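Local coordinates for penicillin-binding protein 2B (Streptococcus pneumoniae, PDB 2WAD) that probably cross-links the peptides of adjacent glycan strands in cell wall peptidoglycan as a penicillin-binding transpeptidase of the elongation machinery, at residues 111-122 and 171-182; 95-103 and 208-216. All coordinates share one frame; numbering follows the deposited sequence.

Contact 1. Residues 111-122 and 171-182; sequences LTERQLADYYLA and EKKEIYLFSQLN
The ring of Y119 lies crosswise to the side chain of I175. I175 CG1 sits over the middle of one ring face, 3.4 Å from the centroid, in a CH-pi contact. I175 CD1 covers the CD2 side of the same ring. With chi1 at 179°, Y119 CG points away from the backbone N, and the ring reaches across to I175 and E174. The CD1 edge of Y119 is turned to the face of F178. This is a T-shaped pair, with planes at 89° and centroids 5.8 Å apart. At the far end of the ring, Y119 OH donates to the anti lone pair of E174 OE2 over 2.6 Å. The ring is thus fixed by a face contact, an edge contact and a hydrogen bond.

L111 forks over the other helix. Its CD1 meets I175 CG2 at 4.0 Å, and its CD2 lies on the backbone of Y176. The side chain of Q115 runs alongside S179. S179 OG donates to I175 O, and S179 N reaches that oxygen from the opposite face of its plane. One water gives hydrogens to both Q115 O and S179 OG. A second water joins D118 OD2 to N182 ND2, which are 4.0 Å apart. D118 also pairs with R114, whose NH1 forms a salt bridge to D158. T112 and Q115 form a capping box at the start of helix 113-121. The axes of segments 113-121 and 171-182 pass 9.8 Å apart at 93°, a near-perpendicular helix-helix packing in the dimerisation-domain region.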
loop_
_atom_site.group_PDB
_atom_site.type_symbol
_atom_site.label_atom_id
_atom_site.label_comp_id
_atom_site.label_asym_id
_atom_site.label_seq_id
_atom_site.Cartn_x
_atom_site.Cartn_y
_atom_site.Cartn_z
ATOM N N LEU A 111 28.569 20.001 7.494
ATOM C CA LEU A 111 28.674 20.823 6.290
ATOM C C LEU A 111 29.104 20.080 5.030
ATOM O O LEU A 111 30.139 19.408 5.039
ATOM C CB LEU A 111 29.677 21.947 6.545
ATOM C CG LEU A 111 29.373 22.751 7.807
ATOM C CD1 LEU A 111 30.576 23.588 8.213
ATOM C CD2 LEU A 111 28.135 23.606 7.576
ATOM N N THR A 112 28.332 20.241 3.951
ATOM C CA THR A 112 28.699 19.745 2.616
ATOM C C THR A 112 29.705 20.674 1.930
ATOM O O THR A 112 29.720 21.877 2.179
ATOM C CB THR A 112 27.473 19.562 1.686
ATOM O OG1 THR A 112 27.203 20.774 0.966
ATOM C CG2 THR A 112 26.245 19.155 2.470
ATOM N N GLU A 113 30.548 20.127 1.059
ATOM C CA GLU A 113 31.654 20.918 0.532
ATOM C C GLU A 113 31.194 22.081 -0.340
ATOM O O GLU A 113 31.893 23.086 -0.445
ATOM C CB GLU A 113 32.688 20.050 -0.191
ATOM C CG GLU A 113 33.323 18.975 0.685
ATOM C CD GLU A 113 32.585 17.642 0.579
ATOM O OE1 GLU A 113 31.455 17.617 0.034
ATOM O OE2 GLU A 113 33.142 16.618 1.037
ATOM N N ARG A 114 30.023 21.940 -0.960
ATOM C CA ARG A 114 29.418 23.045 -1.700
ATOM C C ARG A 114 29.009 24.163 -0.730
ATOM O O ARG A 114 29.217 25.348 -1.008
ATOM C CB ARG A 114 28.250 22.556 -2.558
ATOM C CG ARG A 114 27.327 23.635 -3.118
ATOM C CD ARG A 114 27.988 24.539 -4.164
ATOM N NE ARG A 114 27.083 25.617 -4.574
ATOM C CZ ARG A 114 26.743 25.916 -5.826
ATOM N NH1 ARG A 114 27.253 25.242 -6.851
ATOM N NH2 ARG A 114 25.897 26.915 -6.057
ATOM N N GLN A 115 28.459 23.791 0.422
ATOM C CA GLN A 115 28.215 24.767 1.487
ATOM C C GLN A 115 29.499 25.451 1.949
ATOM O O GLN A 115 29.518 26.664 2.178
ATOM C CB GLN A 115 27.470 24.126 2.661
ATOM C CG GLN A 115 26.062 23.698 2.283
ATOM C CD GLN A 115 25.396 22.825 3.331
ATOM O OE1 GLN A 115 26.038 22.343 4.265
ATOM N NE2 GLN A 115 24.096 22.613 3.173
ATOM N N LEU A 116 30.583 24.687 2.053
ATOM C CA LEU A 116 31.869 25.262 2.445
ATOM C C LEU A 116 32.463 26.194 1.379
ATOM O O LEU A 116 33.159 27.152 1.696
ATOM C CB LEU A 116 32.857 24.162 2.832
ATOM C CG LEU A 116 32.649 23.484 4.191
ATOM C CD1 LEU A 116 33.238 22.073 4.190
ATOM C CD2 LEU A 116 33.287 24.339 5.281
ATOM N N ALA A 117 32.180 25.919 0.111
ATOM C CA ALA A 117 32.701 26.737 -0.980
ATOM C C ALA A 117 31.879 28.016 -1.130
ATOM O O ALA A 117 32.417 29.083 -1.434
ATOM C CB ALA A 117 32.706 25.948 -2.275
ATOM N N ASP A 118 30.576 27.882 -0.902
ATOM C CA ASP A 118 29.652 29.006 -0.856
ATOM C C ASP A 118 30.043 30.034 0.197
ATOM O O ASP A 118 30.238 31.209 -0.123
ATOM C CB ASP A 118 28.232 28.509 -0.610
ATOM C CG ASP A 118 27.554 28.044 -1.882
ATOM O OD1 ASP A 118 28.111 28.256 -2.978
ATOM O OD2 ASP A 118 26.448 27.484 -1.782
ATOM N N TYR A 119 30.173 29.586 1.445
ATOM C CA TYR A 119 30.604 30.459 2.538
ATOM C C TYR A 119 31.938 31.122 2.225
ATOM O O TYR A 119 32.140 32.311 2.475
ATOM C CB TYR A 119 30.725 29.658 3.837
ATOM C CG TYR A 119 31.202 30.485 5.006
ATOM C CD1 TYR A 119 30.308 31.230 5.763
ATOM C CD2 TYR A 119 32.544 30.523 5.358
ATOM C CE1 TYR A 119 30.736 31.991 6.835
ATOM C CE2 TYR A 119 32.977 31.267 6.437
ATOM C CZ TYR A 119 32.068 32.003 7.165
ATOM O OH TYR A 119 32.478 32.760 8.236
ATOM N N TYR A 120 32.858 30.344 1.669
ATOM C CA TYR A 120 34.204 30.837 1.391
ATOM C C TYR A 120 34.193 31.942 0.333
ATOM O O TYR A 120 34.924 32.932 0.439
ATOM C CB TYR A 120 35.104 29.670 0.965
ATOM C CG TYR A 120 36.486 30.090 0.527
ATOM C CD1 TYR A 120 37.409 30.571 1.446
ATOM C CD2 TYR A 120 36.869 30.009 -0.809
ATOM C CE1 TYR A 120 38.671 30.970 1.051
ATOM C CE2 TYR A 120 38.136 30.410 -1.216
ATOM C CZ TYR A 120 39.026 30.882 -0.283
ATOM O OH TYR A 120 40.276 31.276 -0.687
ATOM N N LEU A 121 33.354 31.756 -0.683
ATOM C CA LEU A 121 33.251 32.700 -1.789
ATOM C C LEU A 121 32.461 33.953 -1.412
ATOM O O LEU A 121 32.486 34.955 -2.126
ATOM C CB LEU A 121 32.614 32.026 -3.008
ATOM C CG LEU A 121 33.348 30.842 -3.643
ATOM C CD1 LEU A 121 32.569 30.331 -4.833
ATOM C CD2 LEU A 121 34.778 31.200 -4.032
ATOM N N ALA A 122 31.773 33.888 -0.278
ATOM C CA ALA A 122 30.959 34.988 0.211
ATOM C C ALA A 122 31.735 36.287 0.342
ATOM O O ALA A 122 31.156 37.360 0.237
ATOM C CB ALA A 122 30.331 34.622 1.542
ATOM N N GLU A 171 33.228 28.833 14.155
ATOM C CA GLU A 171 33.112 29.182 12.743
ATOM C C GLU A 171 32.157 28.230 12.029
ATOM O O GLU A 171 31.259 28.670 11.312
ATOM C CB GLU A 171 34.485 29.109 12.083
ATOM C CG GLU A 171 34.778 30.254 11.144
ATOM C CD GLU A 171 36.259 30.568 11.058
ATOM O OE1 GLU A 171 37.013 30.274 12.016
ATOM O OE2 GLU A 171 36.666 31.127 10.018
ATOM N N LYS A 172 32.333 26.927 12.240
ATOM C CA LYS A 172 31.483 25.944 11.586
ATOM C C LYS A 172 29.996 26.182 11.835
ATOM O O LYS A 172 29.146 25.792 11.030
ATOM C CB LYS A 172 31.874 24.518 11.973
ATOM C CG LYS A 172 33.133 24.022 11.276
ATOM C CD LYS A 172 33.265 22.515 11.394
ATOM C CE LYS A 172 34.555 22.030 10.753
ATOM N NZ LYS A 172 34.917 20.681 11.268
ATOM N N LYS A 173 29.694 26.833 12.952
ATOM C CA LYS A 173 28.315 27.039 13.371
ATOM C C LYS A 173 27.704 28.210 12.625
ATOM O O LYS A 173 26.532 28.164 12.251
ATOM C CB LYS A 173 28.239 27.306 14.871
ATOM C CG LYS A 173 28.690 26.143 15.746
ATOM C CD LYS A 173 28.577 26.534 17.215
ATOM C CE LYS A 173 28.647 25.318 18.116
ATOM N NZ LYS A 173 28.440 25.738 19.524
ATOM N N GLU A 174 28.494 29.253 12.392
ATOM C CA GLU A 174 27.979 30.333 11.577
ATOM C C GLU A 174 27.875 29.876 10.125
ATOM O O GLU A 174 26.902 30.195 9.433
ATOM C CB GLU A 174 28.739 31.647 11.779
ATOM C CG GLU A 174 30.070 31.760 11.083
ATOM C CD GLU A 174 30.750 33.085 11.377
ATOM O OE1 GLU A 174 30.450 33.722 12.415
ATOM O OE2 GLU A 174 31.596 33.490 10.557
ATOM N N ILE A 175 28.834 29.064 9.686
ATOM C CA ILE A 175 28.755 28.517 8.333
ATOM C C ILE A 175 27.484 27.711 8.147
ATOM O O ILE A 175 26.811 27.800 7.118
ATOM C CB ILE A 175 29.969 27.661 7.956
ATOM C CG1 ILE A 175 31.245 28.496 8.057
ATOM C CG2 ILE A 175 29.799 27.135 6.534
ATOM C CD1 ILE A 175 32.481 27.746 7.604
ATOM N N TYR A 176 27.140 26.935 9.166
ATOM C CA TYR A 176 25.877 26.203 9.154
ATOM C C TYR A 176 24.646 27.098 9.011
ATOM O O TYR A 176 23.764 26.830 8.203
ATOM C CB TYR A 176 25.763 25.329 10.406
ATOM C CG TYR A 176 24.473 24.541 10.464
ATOM C CD1 TYR A 176 24.245 23.477 9.600
ATOM C CD2 TYR A 176 23.481 24.875 11.374
ATOM C CE1 TYR A 176 23.061 22.749 9.657
ATOM C CE2 TYR A 176 22.299 24.177 11.437
ATOM C CZ TYR A 176 22.095 23.113 10.584
ATOM O OH TYR A 176 20.910 22.430 10.667
ATOM N N LEU A 177 24.581 28.148 9.821
ATOM C CA LEU A 177 23.492 29.120 9.790
ATOM C C LEU A 177 23.357 29.845 8.449
ATOM O O LEU A 177 22.262 29.867 7.876
ATOM C CB LEU A 177 23.618 30.120 10.947
ATOM C CG LEU A 177 23.179 29.533 12.300
ATOM C CD1 LEU A 177 23.535 30.442 13.466
ATOM C CD2 LEU A 177 21.708 29.096 12.378
ATOM N N PHE A 178 24.453 30.427 7.963
ATOM C CA PHE A 178 24.539 30.942 6.592
ATOM C C PHE A 178 23.904 30.010 5.542
ATOM O O PHE A 178 23.019 30.431 4.787
ATOM C CB PHE A 178 26.003 31.193 6.262
ATOM C CG PHE A 178 26.238 31.703 4.874
ATOM C CD1 PHE A 178 26.410 33.056 4.652
ATOM C CD2 PHE A 178 26.324 30.834 3.798
ATOM C CE1 PHE A 178 26.640 33.543 3.382
ATOM C CE2 PHE A 178 26.565 31.316 2.520
ATOM C CZ PHE A 178 26.717 32.680 2.313
ATOM N N SER A 179 24.326 28.742 5.515
ATOM C CA SER A 179 23.809 27.787 4.529
ATOM C C SER A 179 22.277 27.768 4.558
ATOM O O SER A 179 21.608 27.810 3.522
ATOM C CB SER A 179 24.394 26.381 4.740
ATOM O OG SER A 179 25.769 26.439 5.095
ATOM N N GLN A 180 21.716 27.723 5.760
ATOM C CA GLN A 180 20.270 27.788 5.939
ATOM C C GLN A 180 19.671 29.053 5.312
ATOM O O GLN A 180 18.684 28.968 4.589
ATOM C CB GLN A 180 19.943 27.750 7.432
ATOM C CG GLN A 180 20.396 26.492 8.151
ATOM C CD GLN A 180 19.491 25.330 7.847
ATOM O OE1 GLN A 180 18.282 25.389 8.088
ATOM N NE2 GLN A 180 20.066 24.268 7.294
ATOM N N LEU A 181 20.245 30.224 5.598
ATOM C CA LEU A 181 19.717 31.477 5.049
ATOM C C LEU A 181 19.864 31.543 3.527
ATOM O O LEU A 181 18.913 31.883 2.814
ATOM C CB LEU A 181 20.356 32.706 5.711
ATOM C CG LEU A 181 20.344 32.771 7.243
ATOM C CD1 LEU A 181 21.303 33.819 7.716
ATOM C CD2 LEU A 181 18.952 33.004 7.811
ATOM N N ASN A 182 21.059 31.216 3.041
ATOM C CA ASN A 182 21.344 31.189 1.606
ATOM C C ASN A 182 20.407 30.296 0.798
ATOM O O ASN A 182 20.116 30.589 -0.357
ATOM C CB ASN A 182 22.786 30.754 1.347
ATOM C CG ASN A 182 23.358 31.379 0.102
ATOM O OD1 ASN A 182 23.084 32.541 -0.205
ATOM N ND2 ASN A 182 24.178 30.623 -0.615
HETATM O O HOH W 1 26.931 27.859 2.683
HETATM O O HOH W 2 25.381 27.949 0.721
#

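Contact 2. Residues 95-103 and 208-216; sequences EIAKKLLTY and ISKEMPGIS. Unlike the reference sequence in segment 95-103: I96 (reference Thr).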
loop_
_atom_site.group_PDB
_atom_site.type_symbol
_atom_site.label_atom_id
_atom_site.label_comp_id
_atom_site.label_asym_id
_atom_site.label_seq_id
_atom_site.Cartn_x
_atom_site.Cartn_y
_atom_site.Cartn_z
ATOM N N GLU A 95 26.442 38.420 8.276
ATOM C CA GLU A 95 26.157 39.283 9.424
ATOM C C GLU A 95 24.891 38.860 10.161
ATOM O O GLU A 95 24.864 38.879 11.391
ATOM C CB GLU A 95 26.066 40.768 9.053
ATOM C CG GLU A 95 27.260 41.350 8.303
ATOM C CD GLU A 95 28.544 41.396 9.116
ATOM O OE1 GLU A 95 28.475 41.554 10.349
ATOM O OE2 GLU A 95 29.637 41.297 8.517
ATOM N N ILE A 96 23.859 38.456 9.421
ATOM C CA ILE A 96 22.638 37.945 10.028
ATOM C C ILE A 96 22.834 36.588 10.727
ATOM O O ILE A 96 22.256 36.339 11.803
ATOM C CB ILE A 96 21.498 37.895 8.999
ATOM C CG1 ILE A 96 21.089 39.313 8.618
ATOM C CG2 ILE A 96 20.288 37.093 9.499
ATOM C CD1 ILE A 96 20.195 39.324 7.385
ATOM N N ALA A 97 23.649 35.722 10.124
ATOM C CA ALA A 97 23.886 34.384 10.679
ATOM C C ALA A 97 24.536 34.494 12.051
ATOM O O ALA A 97 24.084 33.846 12.981
ATOM C CB ALA A 97 24.770 33.558 9.760
ATOM N N LYS A 98 25.557 35.337 12.174
ATOM C CA LYS A 98 26.312 35.453 13.418
ATOM C C LYS A 98 25.705 36.303 14.538
ATOM O O LYS A 98 26.056 36.099 15.697
ATOM C CB LYS A 98 27.768 35.848 13.159
ATOM C CG LYS A 98 27.971 37.264 12.744
ATOM C CD LYS A 98 29.153 37.337 11.800
ATOM C CE LYS A 98 30.294 38.110 12.399
ATOM N NZ LYS A 98 30.656 39.283 11.531
ATOM N N LYS A 99 24.816 37.239 14.205
ATOM C CA LYS A 99 23.907 37.826 15.198
ATOM C C LYS A 99 22.953 36.745 15.742
ATOM O O LYS A 99 22.587 36.739 16.917
ATOM C CB LYS A 99 23.070 38.966 14.603
ATOM C CG LYS A 99 23.767 40.303 14.445
ATOM C CD LYS A 99 23.714 41.125 15.732
ATOM C CE LYS A 99 22.452 41.959 15.841
ATOM N NZ LYS A 99 22.624 42.918 16.982
ATOM N N LEU A 100 22.543 35.836 14.868
ATOM C CA LEU A 100 21.585 34.800 15.242
ATOM C C LEU A 100 22.228 33.747 16.139
ATOM O O LEU A 100 21.575 33.176 17.014
ATOM C CB LEU A 100 20.995 34.130 13.995
ATOM C CG LEU A 100 19.879 33.129 14.302
ATOM C CD1 LEU A 100 18.759 33.841 15.034
ATOM C CD2 LEU A 100 19.342 32.446 13.046
ATOM N N LEU A 101 23.505 33.469 15.910
ATOM C CA LEU A 101 24.181 32.437 16.685
ATOM C C LEU A 101 24.214 32.786 18.179
ATOM O O LEU A 101 24.309 31.899 19.023
ATOM C CB LEU A 101 25.604 32.205 16.168
ATOM C CG LEU A 101 26.350 31.035 16.814
ATOM C CD1 LEU A 101 25.497 29.764 16.816
ATOM C CD2 LEU A 101 27.705 30.834 16.148
ATOM N N THR A 102 24.138 34.068 18.511
ATOM C CA THR A 102 24.103 34.455 19.912
ATOM C C THR A 102 22.852 33.906 20.604
ATOM O O THR A 102 22.867 33.673 21.811
ATOM C CB THR A 102 24.259 35.981 20.112
ATOM O OG1 THR A 102 23.286 36.663 19.320
ATOM C CG2 THR A 102 25.622 36.450 19.639
ATOM N N TYR A 103 21.792 33.652 19.834
ATOM C CA TYR A 103 20.491 33.317 20.407
ATOM C C TYR A 103 20.111 31.839 20.284
ATOM O O TYR A 103 19.211 31.382 20.976
ATOM C CB TYR A 103 19.386 34.261 19.894
ATOM C CG TYR A 103 19.660 35.728 20.221
ATOM C CD1 TYR A 103 19.536 36.193 21.528
ATOM C CD2 TYR A 103 20.062 36.637 19.248
ATOM C CE1 TYR A 103 19.793 37.510 21.852
ATOM C CE2 TYR A 103 20.333 37.967 19.574
ATOM C CZ TYR A 103 20.176 38.397 20.877
ATOM O OH TYR A 103 20.436 39.689 21.276
ATOM N N ILE A 208 14.113 40.630 20.069
ATOM C CA ILE A 208 15.141 41.393 19.369
ATOM C C ILE A 208 15.217 41.122 17.871
ATOM O O ILE A 208 16.117 41.639 17.202
ATOM C CB ILE A 208 16.549 41.256 20.009
ATOM C CG1 ILE A 208 17.217 39.931 19.640
ATOM C CG2 ILE A 208 16.535 41.517 21.523
ATOM C CD1 ILE A 208 16.768 38.775 20.438
ATOM N N SER A 209 14.263 40.347 17.357
ATOM C CA SER A 209 14.254 39.910 15.960
ATOM C C SER A 209 14.260 41.064 14.966
ATOM O O SER A 209 14.803 40.947 13.865
ATOM C CB SER A 209 13.087 38.961 15.681
ATOM O OG SER A 209 11.843 39.562 15.990
ATOM N N LYS A 210 13.694 42.198 15.365
ATOM C CA LYS A 210 13.806 43.423 14.569
ATOM C C LYS A 210 15.243 43.830 14.231
ATOM O O LYS A 210 15.455 44.640 13.324
ATOM C CB LYS A 210 13.125 44.582 15.299
ATOM C CG LYS A 210 13.757 44.896 16.656
ATOM C CD LYS A 210 13.663 46.376 16.997
ATOM C CE LYS A 210 13.714 46.608 18.504
ATOM N NZ LYS A 210 12.564 45.957 19.186
ATOM N N GLU A 211 16.225 43.328 14.981
ATOM C CA GLU A 211 17.611 43.739 14.776
ATOM C C GLU A 211 18.201 43.004 13.585
ATOM O O GLU A 211 19.205 43.447 13.015
ATOM C CB GLU A 211 18.453 43.447 16.008
ATOM C CG GLU A 211 18.359 44.493 17.111
ATOM C CD GLU A 211 19.034 44.018 18.390
ATOM O OE1 GLU A 211 19.811 43.029 18.324
ATOM O OE2 GLU A 211 18.790 44.604 19.463
ATOM N N MET A 212 17.533 41.910 13.212
ATOM C CA MET A 212 17.956 41.004 12.143
ATOM C C MET A 212 16.971 40.980 10.963
ATOM O O MET A 212 15.916 40.357 11.040
ATOM C CB MET A 212 18.053 39.571 12.690
ATOM C CG MET A 212 19.104 39.354 13.774
ATOM S SD MET A 212 19.046 37.642 14.359
ATOM C CE MET A 212 17.664 37.659 15.495
ATOM N N PRO A 213 17.317 41.640 9.856
ATOM C CA PRO A 213 16.440 41.636 8.688
ATOM C C PRO A 213 15.989 40.245 8.260
ATOM O O PRO A 213 16.812 39.339 8.094
ATOM C CB PRO A 213 17.304 42.289 7.598
ATOM C CG PRO A 213 18.214 43.197 8.370
ATOM C CD PRO A 213 18.509 42.486 9.653
ATOM N N GLY A 214 14.681 40.075 8.090
ATOM C CA GLY A 214 14.170 38.848 7.524
ATOM C C GLY A 214 13.806 37.857 8.608
ATOM O O GLY A 214 12.979 36.971 8.393
ATOM N N ILE A 215 14.412 38.005 9.783
ATOM C CA ILE A 215 14.247 36.991 10.824
ATOM C C ILE A 215 13.044 37.242 11.725
ATOM O O ILE A 215 12.794 38.362 12.155
ATOM C CB ILE A 215 15.518 36.800 11.672
ATOM C CG1 ILE A 215 16.607 36.133 10.829
ATOM C CG2 ILE A 215 15.198 35.946 12.908
ATOM C CD1 ILE A 215 16.367 34.645 10.644
ATOM N N SER A 216 12.302 36.182 12.010
ATOM C CA SER A 216 11.158 36.309 12.896
ATOM C C SER A 216 10.825 34.930 13.463
ATOM O O SER A 216 11.287 33.910 12.953
ATOM C CB SER A 216 9.955 36.895 12.147
ATOM O OG SER A 216 9.216 35.870 11.489
#
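Apolar contacts make up most of this interface. I96 divides its branches between two partners. Its CG2 lies 4.0 Å from I215 CG1, and the two side chains run antiparallel, side by side. Its CD1 lies 3.5 Å from P213 O and also meets P213 CB. M212 enters between K99 and L100. M212 CG rests on K99 CB, while M212 SD is 3.9 Å from L100 CD1.

The aromatic contact is a CH-pi interaction. I208 CD1 lies over one face of the Y103 ring, 3.6 Å from its centroid and displaced toward the rim. I208 CG1 stands between its backbone N and carbonyl carbon (chi1 78°) and also comes close to Y103 OH.

The charged contact joins two exposed side chains. K99 bends at chi2 and chi3, and its NZ forms a salt bridge with E211 OE1 at 3.1 Å. The lysine comes from above the carboxylate plane.

A type II beta turn from M212 to I215, with G214 at its third position, leads into strand 215-225. G214 and S216 form backbone hydrogen bonds with T83 and S81. I96 and L100 of helix 90-100 pack on I215, at the start of this edge strand of a three-stranded antiparallel sheet.

In the fold
Helix 90-100 joins the two contacts. In contact 2 it packs on residues 208-216, and another of its sides meets helix 171-182 of contact 1. There, L177 CD1 comes within 3.5 Å of A97 O, and K173 CB within 3.8 Å of L101 CD2. E174, which accepts from Y119 in contact 1, also packs against K98 through its other oxygen. The centres of contact 1 and contact 2 are about 16 Å apart. Helix 113-121 follows helix 90-100 in the chain. Helix 171-182 touches both, and Y119 and F178 also touch K94 of helix 90-100. Both contacts lie in the dimerisation-domain region, away from S386, the probable acyl-ester serine, and from the zinc ligands D288, H290 and D292.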